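Local structure of 3-oxosteroid 1-dehydrogenase (Sterolibacterium denitrificans, 7P18) at residues A70-K75 / L87-L91; P116-Q120 / P362-F366; L316-W321 / S530-Y536. The protein probably catalyses the FAD-dependent 1,2-dehydrogenation of 3-oxosteroids, giving 3-oxo-Delta(1)-steroids, and is seen here with a steroid dienedione bound. All coordinates share one frame; numbering follows the deposited sequence.

In the fold
From the N terminus, interaction 1 closes first: only 11 residues separate 70-75 from 87-91, and it packs two successive helices together before either other contact opens. Interaction 2 then joins the loop at 116-120 to the start of helix 363-377, closing a loop of 241 residues. Interaction 3 opens inside that loop and closes beyond it, so interactions 2 and 3 cross; it joins the turn and start of strand 320-326 to the loop before helix 543-559. They meet where Tyr119 OH lies 2.9 Å from Tyr536 N, a probable hydrogen bond, and both touch the steroid. Interaction 1 reaches interaction 2 through Tyr73 and interaction 3 through Leu74, Leu87 and Tyr90.

Interaction 1: A70-K75 / L87-L91; sequences ALTYLK and LLAYL
Ala70 CA lies 7.3 Å from Leu91 CA and Leu74 CA 7.0 Å from Leu87 CA, the order of an oblique, roughly antiparallel pair. The segment axes approach to 10.2 Å and their N-to-C directions differ by 135°; the two successive helices form an alpha-alpha hairpin. No hydrogen bond crosses between them, and the contact is made mostly by leucine branches. Leu91 touches three residues of the other helix: its CD2 lies 3.6 Å from Ala70 CB and 3.7 Å from Leu74 CD1, the latter pair meeting tip to tip, while its CD1 is 3.4 Å from Leu71 N. Leu71 carries CG anti to its amide nitrogen (chi1 179°), which brings both of its methyls across the interface, and CD2 reaches Leu88 CD2 at 3.7 Å. Leu87 lies crosswise to Leu71 and also to the aliphatic part of Lys75, whose CG is 4.0 Å from Leu87 CD1; Lys75 NZ forms a salt bridge with Glu84. The pair thus packs helix 67-78 on the early part of helix 84-104. Tyr90 touches Pro545, Thr548 and Phe549 of helix 543-559 and hydrogen-bonds Trp54 O, while Leu74 meets the loop at Met532.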
loop_
_atom_site.group_PDB
_atom_site.type_symbol
_atom_site.label_atom_id
_atom_site.label_comp_id
_atom_site.label_asym_id
_atom_site.label_seq_id
_atom_site.Cartn_x
_atom_site.Cartn_y
_atom_site.Cartn_z
ATOM N N ALA A 70 1.479 2.859 22.184
ATOM C CA ALA A 70 0.962 3.018 20.815
ATOM C C ALA A 70 0.381 4.426 20.654
ATOM O O ALA A 70 0.560 5.040 19.571
ATOM C CB ALA A 70 -0.020 1.931 20.485
ATOM N N LEU A 71 -0.274 4.946 21.679
ATOM C CA LEU A 71 -0.839 6.319 21.614
ATOM C C LEU A 71 0.313 7.326 21.603
ATOM O O LEU A 71 0.247 8.295 20.828
ATOM C CB LEU A 71 -1.808 6.583 22.783
ATOM C CG LEU A 71 -2.407 7.993 22.804
ATOM C CD1 LEU A 71 -3.287 8.228 21.582
ATOM C CD2 LEU A 71 -3.198 8.233 24.082
ATOM N N THR A 72 1.352 7.134 22.418
ATOM C CA THR A 72 2.541 8.006 22.424
ATOM C C THR A 72 3.119 8.094 21.004
ATOM O O THR A 72 3.366 9.196 20.494
ATOM C CB THR A 72 3.538 7.512 23.471
ATOM O OG1 THR A 72 2.951 7.760 24.758
ATOM C CG2 THR A 72 4.872 8.205 23.349
ATOM N N TYR A 73 3.335 6.944 20.396
ATOM C CA TYR A 73 3.857 6.820 19.015
ATOM C C TYR A 73 2.937 7.546 18.021
ATOM O O TYR A 73 3.474 8.339 17.238
ATOM C CB TYR A 73 4.047 5.360 18.681
ATOM C CG TYR A 73 4.721 5.082 17.368
ATOM C CD1 TYR A 73 6.087 5.261 17.219
ATOM C CD2 TYR A 73 4.006 4.604 16.287
ATOM C CE1 TYR A 73 6.738 4.967 16.024
ATOM C CE2 TYR A 73 4.645 4.306 15.093
ATOM C CZ TYR A 73 6.015 4.450 14.966
ATOM O OH TYR A 73 6.655 4.150 13.773
ATOM N N LEU A 74 1.633 7.283 18.024
ATOM C CA LEU A 74 0.704 7.935 17.059
ATOM C C LEU A 74 0.619 9.447 17.307
ATOM O O LEU A 74 0.544 10.205 16.335
ATOM C CB LEU A 74 -0.663 7.257 17.077
ATOM C CG LEU A 74 -0.696 5.878 16.422
ATOM C CD1 LEU A 74 -2.116 5.387 16.382
ATOM C CD2 LEU A 74 -0.081 5.964 15.016
ATOM N N LYS A 75 0.631 9.916 18.558
ATOM C CA LYS A 75 0.586 11.373 18.821
ATOM C C LYS A 75 1.881 11.991 18.294
ATOM O O LYS A 75 1.834 13.034 17.660
ATOM C CB LYS A 75 0.364 11.665 20.317
ATOM C CG LYS A 75 -1.061 11.409 20.773
ATOM C CD LYS A 75 -1.211 11.606 22.273
ATOM C CE LYS A 75 -1.039 13.058 22.682
ATOM N NZ LYS A 75 -2.169 13.871 22.172
ATOM N N LEU A 87 -7.441 8.596 17.087
ATOM C CA LEU A 87 -6.259 7.781 17.459
ATOM C C LEU A 87 -6.651 6.766 18.542
ATOM O O LEU A 87 -6.261 5.575 18.411
ATOM C CB LEU A 87 -5.127 8.660 17.974
ATOM C CG LEU A 87 -4.644 9.771 17.034
ATOM C CD1 LEU A 87 -3.502 10.503 17.689
ATOM C CD2 LEU A 87 -4.207 9.214 15.714
ATOM N N LEU A 88 -7.385 7.207 19.573
ATOM C CA LEU A 88 -7.838 6.278 20.647
ATOM C C LEU A 88 -8.690 5.180 20.023
ATOM O O LEU A 88 -8.511 4.011 20.357
ATOM C CB LEU A 88 -8.635 7.038 21.712
ATOM C CG LEU A 88 -7.866 8.151 22.427
ATOM C CD1 LEU A 88 -8.808 8.981 23.298
ATOM C CD2 LEU A 88 -6.724 7.587 23.249
ATOM N N ALA A 89 -9.612 5.562 19.147
ATOM C CA ALA A 89 -10.554 4.619 18.508
ATOM C C ALA A 89 -9.783 3.593 17.663
ATOM O O ALA A 89 -10.131 2.381 17.674
ATOM C CB ALA A 89 -11.558 5.397 17.710
ATOM N N TYR A 90 -8.757 4.041 16.939
ATOM C CA TYR A 90 -7.939 3.126 16.092
ATOM C C TYR A 90 -7.282 2.066 16.989
ATOM O O TYR A 90 -7.308 0.865 16.691
ATOM C CB TYR A 90 -6.888 3.872 15.269
ATOM C CG TYR A 90 -6.109 2.910 14.411
ATOM C CD1 TYR A 90 -6.710 2.326 13.303
ATOM C CD2 TYR A 90 -4.826 2.514 14.723
ATOM C CE1 TYR A 90 -6.031 1.410 12.504
ATOM C CE2 TYR A 90 -4.145 1.581 13.951
ATOM C CZ TYR A 90 -4.757 1.031 12.832
ATOM O OH TYR A 90 -4.122 0.139 12.026
ATOM N N LEU A 91 -6.672 2.494 18.081
ATOM C CA LEU A 91 -5.928 1.587 18.981
ATOM C C LEU A 91 -6.891 0.659 19.717
ATOM O O LEU A 91 -6.543 -0.528 19.909
ATOM C CB LEU A 91 -5.078 2.421 19.930
ATOM C CG LEU A 91 -4.012 3.258 19.258
ATOM C CD1 LEU A 91 -3.304 4.158 20.267
ATOM C CD2 LEU A 91 -2.988 2.424 18.503
#

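Interaction 2: P116-Q120 / P362-F366; sequences PDYYQ and PYLEF. With ANB (androsta-1,4-diene-3,17-dione), chain D.
Tyr118 and Pro362 mark the closest backbone approach, CA to CA 6.5 Å, between an irregular loop and the N-terminus of helix 363-377, where Pro362 holds the N-cap position. Two tyrosines of the loop reach separate targets on the helix. Tyr118 slides past Pro362 in the opposite direction, its CD2 3.8 Å from Pro362 CB, and its hydroxyl meets that of Tyr363 in a hydrogen bond of 2.9 Å between the two OH atoms, in which either could donate. Tyr363 OH sits at the edge of the Tyr118 ring, near its plane, and the rings meet obliquely. Tyr363 has an unusual first torsion (chi1 30°, well off the staggered values), which goes with a ring directed at the steroid. Tyr119 approaches Glu365 from the other direction; Tyr119 OH donates to Glu365 OE2 at 2.6 Å on the syn side of the carboxylate, 26° out of its plane, and that plane stands 82° from the ring. A bend at chi2 of Glu365 helps turn the carboxylate to the hydroxyl. The same phenol oxygen accepts from the backbone N of Tyr536, so two bonds grip one hydroxyl and link the loop, the helix and segment 530-536. Phe338 and Tyr536 meet the Tyr363 ring edge-to-face. The chemistry points to the steroid's A ring, where Tyr363 OH lies 2.6 Å from C2 of androsta-1,4-diene-3,17-dione. As in related 3-ketosteroid dehydrogenases, this is consistent with Tyr363 taking a proton from C2, and Tyr118 OH, hydrogen-bonded behind it, could relay that proton onward.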
loop_
_atom_site.group_PDB
_atom_site.type_symbol
_atom_site.label_atom_id
_atom_site.label_comp_id
_atom_site.label_asym_id
_atom_site.label_seq_id
_atom_site.Cartn_x
_atom_site.Cartn_y
_atom_site.Cartn_z
ATOM N N PRO A 116 10.196 -4.020 11.865
ATOM C CA PRO A 116 10.159 -2.883 12.772
ATOM C C PRO A 116 9.187 -1.791 12.338
ATOM O O PRO A 116 8.952 -1.630 11.140
ATOM C CB PRO A 116 11.584 -2.308 12.733
ATOM C CG PRO A 116 12.378 -3.395 12.055
ATOM C CD PRO A 116 11.431 -4.043 11.095
ATOM N N ASP A 117 8.628 -1.085 13.330
ATOM C CA ASP A 117 7.898 0.184 13.070
ATOM C C ASP A 117 8.807 1.133 12.263
ATOM O O ASP A 117 10.043 1.087 12.394
ATOM C CB ASP A 117 7.447 0.821 14.370
ATOM C CG ASP A 117 6.324 0.066 15.060
ATOM O OD1 ASP A 117 5.692 -0.808 14.408
ATOM O OD2 ASP A 117 6.097 0.372 16.231
ATOM N N TYR A 118 8.218 2.013 11.458
ATOM C CA TYR A 118 9.016 2.838 10.505
ATOM C C TYR A 118 9.794 3.958 11.180
ATOM O O TYR A 118 10.687 4.503 10.546
ATOM C CB TYR A 118 8.092 3.338 9.392
ATOM C CG TYR A 118 7.738 2.290 8.360
ATOM C CD1 TYR A 118 8.011 0.933 8.521
ATOM C CD2 TYR A 118 7.093 2.669 7.198
ATOM C CE1 TYR A 118 7.646 -0.006 7.569
ATOM C CE2 TYR A 118 6.739 1.750 6.228
ATOM C CZ TYR A 118 7.037 0.411 6.396
ATOM O OH TYR A 118 6.643 -0.463 5.415
ATOM N N TYR A 119 9.392 4.427 12.363
ATOM C CA TYR A 119 9.986 5.613 13.002
ATOM C C TYR A 119 10.630 5.191 14.327
ATOM O O TYR A 119 10.050 5.392 15.403
ATOM C CB TYR A 119 8.945 6.713 13.233
ATOM C CG TYR A 119 8.166 7.164 12.024
ATOM C CD1 TYR A 119 8.786 7.633 10.868
ATOM C CD2 TYR A 119 6.787 7.155 12.046
ATOM C CE1 TYR A 119 8.034 8.040 9.763
ATOM C CE2 TYR A 119 6.035 7.568 10.958
ATOM C CZ TYR A 119 6.661 8.064 9.833
ATOM O OH TYR A 119 5.880 8.471 8.791
ATOM N N GLN A 120 11.794 4.543 14.254
ATOM C CA GLN A 120 12.428 3.966 15.457
ATOM C C GLN A 120 12.867 5.110 16.391
ATOM O O GLN A 120 13.034 4.852 17.597
ATOM C CB GLN A 120 13.612 3.087 15.063
ATOM C CG GLN A 120 13.179 1.778 14.422
ATOM C CD GLN A 120 12.404 0.882 15.350
ATOM O OE1 GLN A 120 12.851 0.594 16.444
ATOM N NE2 GLN A 120 11.201 0.475 14.929
ATOM N N PRO A 362 11.701 5.139 4.730
ATOM C CA PRO A 362 10.347 4.712 4.395
ATOM C C PRO A 362 9.880 5.449 3.129
ATOM O O PRO A 362 10.253 6.613 2.946
ATOM C CB PRO A 362 9.506 5.126 5.616
ATOM C CG PRO A 362 10.532 5.101 6.753
ATOM C CD PRO A 362 11.820 5.615 6.123
ATOM N N TYR A 363 9.066 4.764 2.312
ATOM C CA TYR A 363 8.657 5.261 0.966
ATOM C C TYR A 363 7.884 6.580 1.075
ATOM O O TYR A 363 8.062 7.435 0.166
ATOM C CB TYR A 363 7.885 4.216 0.174
ATOM C CG TYR A 363 7.080 3.234 0.985
ATOM C CD1 TYR A 363 7.716 2.170 1.603
ATOM C CD2 TYR A 363 5.716 3.324 1.096
ATOM C CE1 TYR A 363 7.004 1.229 2.330
ATOM C CE2 TYR A 363 4.989 2.390 1.839
ATOM C CZ TYR A 363 5.637 1.357 2.481
ATOM O OH TYR A 363 4.969 0.425 3.256
ATOM N N LEU A 364 7.040 6.785 2.090
ATOM C CA LEU A 364 6.295 8.069 2.203
ATOM C C LEU A 364 7.255 9.244 2.287
ATOM O O LEU A 364 7.130 10.220 1.500
ATOM C CB LEU A 364 5.372 8.031 3.425
ATOM C CG LEU A 364 4.572 9.299 3.671
ATOM C CD1 LEU A 364 3.516 9.517 2.616
ATOM C CD2 LEU A 364 3.899 9.263 5.041
ATOM N N GLU A 365 8.229 9.168 3.188
ATOM C CA GLU A 365 9.204 10.254 3.412
ATOM C C GLU A 365 10.124 10.377 2.200
ATOM O O GLU A 365 10.555 11.507 1.929
ATOM C CB GLU A 365 9.970 10.011 4.709
ATOM C CG GLU A 365 9.154 10.452 5.933
ATOM C CD GLU A 365 8.079 9.500 6.375
ATOM O OE1 GLU A 365 8.205 8.313 6.029
ATOM O OE2 GLU A 365 7.104 9.964 7.057
ATOM N N PHE A 366 10.417 9.262 1.518
ATOM C CA PHE A 366 11.251 9.279 0.287
ATOM C C PHE A 366 10.567 10.160 -0.779
ATOM O O PHE A 366 11.212 11.064 -1.312
ATOM C CB PHE A 366 11.514 7.846 -0.152
ATOM C CG PHE A 366 12.507 7.735 -1.284
ATOM C CD1 PHE A 366 12.119 8.080 -2.565
ATOM C CD2 PHE A 366 13.777 7.195 -1.076
ATOM C CE1 PHE A 366 13.007 7.992 -3.614
ATOM C CE2 PHE A 366 14.656 7.064 -2.137
ATOM C CZ PHE A 366 14.260 7.452 -3.413
HETATM C C1 ANB D . 4.111 -2.158 1.272
HETATM C C10 ANB D . 4.842 -3.344 1.826
HETATM C C11 ANB D . 5.301 -4.246 -0.585
HETATM C C12 ANB D . 5.513 -5.464 -1.496
HETATM C C13 ANB D . 6.399 -6.494 -0.820
HETATM C C14 ANB D . 5.701 -6.924 0.478
HETATM C C15 ANB D . 6.463 -8.186 0.904
HETATM C C16 ANB D . 6.798 -8.881 -0.427
HETATM C C17 ANB D . 6.566 -7.843 -1.505
HETATM C C18 ANB D . 7.845 -5.986 -0.613
HETATM C C19 ANB D . 6.301 -2.884 2.100
HETATM C C2 ANB D . 3.420 -1.291 2.014
HETATM C C3 ANB D . 3.072 -1.605 3.399
HETATM C C4 ANB D . 3.350 -2.980 3.791
HETATM C C5 ANB D . 4.211 -3.771 3.134
HETATM C C6 ANB D . 4.654 -5.082 3.719
HETATM C C7 ANB D . 4.726 -6.212 2.703
HETATM C C8 ANB D . 5.518 -5.784 1.475
HETATM C C9 ANB D . 4.805 -4.570 0.834
HETATM O O1 ANB D . 2.550 -0.779 4.160
HETATM O O2 ANB D . 6.546 -8.063 -2.695
#

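Interaction 3: L316-W321 / S530-Y536; sequences LMDWAW and SVMGKAY. With ANB (androsta-1,4-diene-3,17-dione), chain D.
Trp319 receives the aliphatic chain of Lys534 over one face of its indole: Lys534 CG stands 3.7 Å from the centroid of the five-membered ring and 17° off its normal, a CH-pi contact. At the edge, in the ring plane, lie Asp318 OD1 and a water that accepts from Trp319 NE1 at 2.9 Å; the same water accepts from Lys534 NZ and donates to Asp318 OD2, bridging groups of opposite charge that do not touch directly. The extended Lys534 chain carries its ammonium across the ring to this water. Replacing Trp319 by an alanine would probably leave the Lys534 methylenes without the surface they lie on and the water without one of its donors. Trp321 has Met532 CB at its edge, while Ser530 OG, 3.4 Å from Trp321 CH2, and Ala535 O approach it obliquely. The Trp321 and Tyr536 side chains cross at about a right angle; their rings meet obliquely, planes at 80°, with Trp321 CE3 3.3 Å from Tyr536 CD2. At the edge of the Tyr536 ring, near its plane, is the steroid ketone: Tyr536 OH donates to ANB O1 at 2.6 Å, a bond likely to polarise that carbonyl. The steroid also hydrogen-bonds Gly540 N, and Tyr536 touches FAD. Leu316 CD1 rests 3.7 Å from both Ser530 O and Gly533 O. Ser530 OG accepts from Met532 N, an ST turn, and two overlapping beta turns share Met532 and Gly533. The segments thus join the start of strand 320-326 to the loop preceding helix 543-559. Lys499 of strand 486-502 flanks both: its backbone hydrogen-bonds Trp319 and Ser530, and its NZ donates to Gly533 O and Ala535 O.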
loop_
_atom_site.group_PDB
_atom_site.type_symbol
_atom_site.label_atom_id
_atom_site.label_comp_id
_atom_site.label_asym_id
_atom_site.label_seq_id
_atom_site.Cartn_x
_atom_site.Cartn_y
_atom_site.Cartn_z
ATOM N N LEU A 316 -6.068 17.002 4.280
ATOM C CA LEU A 316 -4.810 16.351 3.853
ATOM C C LEU A 316 -4.794 16.123 2.325
ATOM O O LEU A 316 -4.027 15.283 1.873
ATOM C CB LEU A 316 -4.657 15.054 4.657
ATOM C CG LEU A 316 -4.501 15.267 6.162
ATOM C CD1 LEU A 316 -4.544 13.948 6.917
ATOM C CD2 LEU A 316 -3.216 16.020 6.424
ATOM N N MET A 317 -5.546 16.896 1.534
ATOM C CA MET A 317 -5.751 16.569 0.090
ATOM C C MET A 317 -4.442 16.776 -0.695
ATOM O O MET A 317 -4.357 16.262 -1.817
ATOM C CB MET A 317 -6.886 17.403 -0.477
ATOM C CG MET A 317 -8.237 17.002 0.089
ATOM S SD MET A 317 -8.807 15.444 -0.445
ATOM C CE MET A 317 -9.388 15.844 -2.105
ATOM N N ASP A 318 -3.488 17.479 -0.118
ATOM C CA ASP A 318 -2.179 17.751 -0.769
ATOM C C ASP A 318 -1.207 16.573 -0.566
ATOM O O ASP A 318 -0.114 16.627 -1.164
ATOM C CB ASP A 318 -1.627 19.109 -0.326
ATOM C CG ASP A 318 -1.419 19.275 1.169
ATOM O OD1 ASP A 318 -2.148 18.679 1.941
ATOM O OD2 ASP A 318 -0.494 19.955 1.532
ATOM N N TRP A 319 -1.597 15.521 0.180
ATOM C CA TRP A 319 -0.701 14.370 0.471
ATOM C C TRP A 319 -1.132 13.120 -0.301
ATOM O O TRP A 319 -2.343 12.823 -0.414
ATOM C CB TRP A 319 -0.649 14.096 1.989
ATOM C CG TRP A 319 0.366 14.966 2.658
ATOM C CD1 TRP A 319 0.260 16.297 2.886
ATOM C CD2 TRP A 319 1.704 14.620 3.022
ATOM N NE1 TRP A 319 1.397 16.793 3.433
ATOM C CE2 TRP A 319 2.303 15.784 3.544
ATOM C CE3 TRP A 319 2.434 13.428 3.039
ATOM C CZ2 TRP A 319 3.603 15.813 4.032
ATOM C CZ3 TRP A 319 3.716 13.452 3.540
ATOM C CH2 TRP A 319 4.292 14.618 4.027
ATOM N N ALA A 320 -0.153 12.353 -0.778
ATOM C CA ALA A 320 -0.381 11.011 -1.328
ATOM C C ALA A 320 0.473 10.031 -0.521
ATOM O O ALA A 320 1.458 10.458 0.150
ATOM C CB ALA A 320 -0.072 10.942 -2.814
ATOM N N TRP A 321 0.133 8.769 -0.634
ATOM C CA TRP A 321 0.964 7.682 -0.094
ATOM C C TRP A 321 2.119 7.475 -1.092
ATOM O O TRP A 321 2.037 6.555 -1.912
ATOM C CB TRP A 321 0.140 6.427 0.139
ATOM C CG TRP A 321 -1.026 6.518 1.090
ATOM C CD1 TRP A 321 -2.343 6.405 0.773
ATOM C CD2 TRP A 321 -0.981 6.493 2.530
ATOM N NE1 TRP A 321 -3.124 6.363 1.906
ATOM C CE2 TRP A 321 -2.312 6.467 2.996
ATOM C CE3 TRP A 321 0.042 6.584 3.458
ATOM C CZ2 TRP A 321 -2.622 6.417 4.354
ATOM C CZ3 TRP A 321 -0.252 6.554 4.800
ATOM C CH2 TRP A 321 -1.574 6.474 5.239
ATOM N N SER A 530 -6.616 10.476 6.115
ATOM C CA SER A 530 -5.816 9.477 6.847
ATOM C C SER A 530 -5.801 9.769 8.350
ATOM O O SER A 530 -5.396 10.894 8.774
ATOM C CB SER A 530 -4.403 9.448 6.340
ATOM O OG SER A 530 -3.631 8.523 7.083
ATOM N N VAL A 531 -6.093 8.734 9.138
ATOM C CA VAL A 531 -5.977 8.803 10.627
ATOM C C VAL A 531 -4.508 8.973 10.989
ATOM O O VAL A 531 -4.207 9.318 12.125
ATOM C CB VAL A 531 -6.610 7.558 11.287
ATOM C CG1 VAL A 531 -5.755 6.303 11.051
ATOM C CG2 VAL A 531 -6.855 7.817 12.776
ATOM N N MET A 532 -3.601 8.714 10.038
ATOM C CA MET A 532 -2.154 8.763 10.270
ATOM C C MET A 532 -1.588 10.136 9.895
ATOM O O MET A 532 -0.360 10.322 9.966
ATOM C CB MET A 532 -1.469 7.617 9.517
ATOM C CG MET A 532 -1.959 6.235 9.954
ATOM S SD MET A 532 -1.692 5.999 11.759
ATOM C CE MET A 532 -2.388 4.355 11.930
ATOM N N GLY A 533 -2.447 11.107 9.607
ATOM C CA GLY A 533 -1.985 12.480 9.343
ATOM C C GLY A 533 -1.068 12.551 8.123
ATOM O O GLY A 533 -1.434 12.030 7.066
ATOM N N LYS A 534 0.142 13.081 8.295
ATOM C CA LYS A 534 1.156 13.116 7.202
ATOM C C LYS A 534 2.212 12.034 7.433
ATOM O O LYS A 534 3.343 12.207 7.022
ATOM C CB LYS A 534 1.742 14.521 7.137
ATOM C CG LYS A 534 0.739 15.592 6.769
ATOM C CD LYS A 534 1.287 16.990 6.873
ATOM C CE LYS A 534 0.272 18.055 6.560
ATOM N NZ LYS A 534 0.934 19.376 6.661
ATOM N N ALA A 535 1.819 10.921 8.069
ATOM C CA ALA A 535 2.781 9.897 8.515
ATOM C C ALA A 535 2.333 8.516 8.066
ATOM O O ALA A 535 1.231 8.336 7.545
ATOM C CB ALA A 535 2.973 9.983 10.006
ATOM N N TYR A 536 3.233 7.556 8.218
ATOM C CA TYR A 536 3.013 6.147 7.867
ATOM C C TYR A 536 3.723 5.332 8.938
ATOM O O TYR A 536 4.949 5.317 8.969
ATOM C CB TYR A 536 3.627 5.889 6.496
ATOM C CG TYR A 536 3.115 4.698 5.753
ATOM C CD1 TYR A 536 3.208 3.404 6.237
ATOM C CD2 TYR A 536 2.648 4.875 4.454
ATOM C CE1 TYR A 536 2.730 2.317 5.493
ATOM C CE2 TYR A 536 2.212 3.808 3.684
ATOM C CZ TYR A 536 2.214 2.532 4.220
ATOM O OH TYR A 536 1.736 1.528 3.419
HETATM C C1 ANB D . 4.111 -2.158 1.272
HETATM C C10 ANB D . 4.842 -3.344 1.826
HETATM C C11 ANB D . 5.301 -4.246 -0.585
HETATM C C12 ANB D . 5.513 -5.464 -1.496
HETATM C C13 ANB D . 6.399 -6.494 -0.820
HETATM C C14 ANB D . 5.701 -6.924 0.478
HETATM C C15 ANB D . 6.463 -8.186 0.904
HETATM C C16 ANB D . 6.798 -8.881 -0.427
HETATM C C17 ANB D . 6.566 -7.843 -1.505
HETATM C C18 ANB D . 7.845 -5.986 -0.613
HETATM C C19 ANB D . 6.301 -2.884 2.100
HETATM C C2 ANB D . 3.420 -1.291 2.014
HETATM C C3 ANB D . 3.072 -1.605 3.399
HETATM C C4 ANB D . 3.350 -2.980 3.791
HETATM C C5 ANB D . 4.211 -3.771 3.134
HETATM C C6 ANB D . 4.654 -5.082 3.719
HETATM C C7 ANB D . 4.726 -6.212 2.703
HETATM C C8 ANB D . 5.518 -5.784 1.475
HETATM C C9 ANB D . 4.805 -4.570 0.834
HETATM O O1 ANB D . 2.550 -0.779 4.160
HETATM O O2 ANB D . 6.546 -8.063 -2.695
HETATM O O HOH W 1 1.134 19.698 3.705
#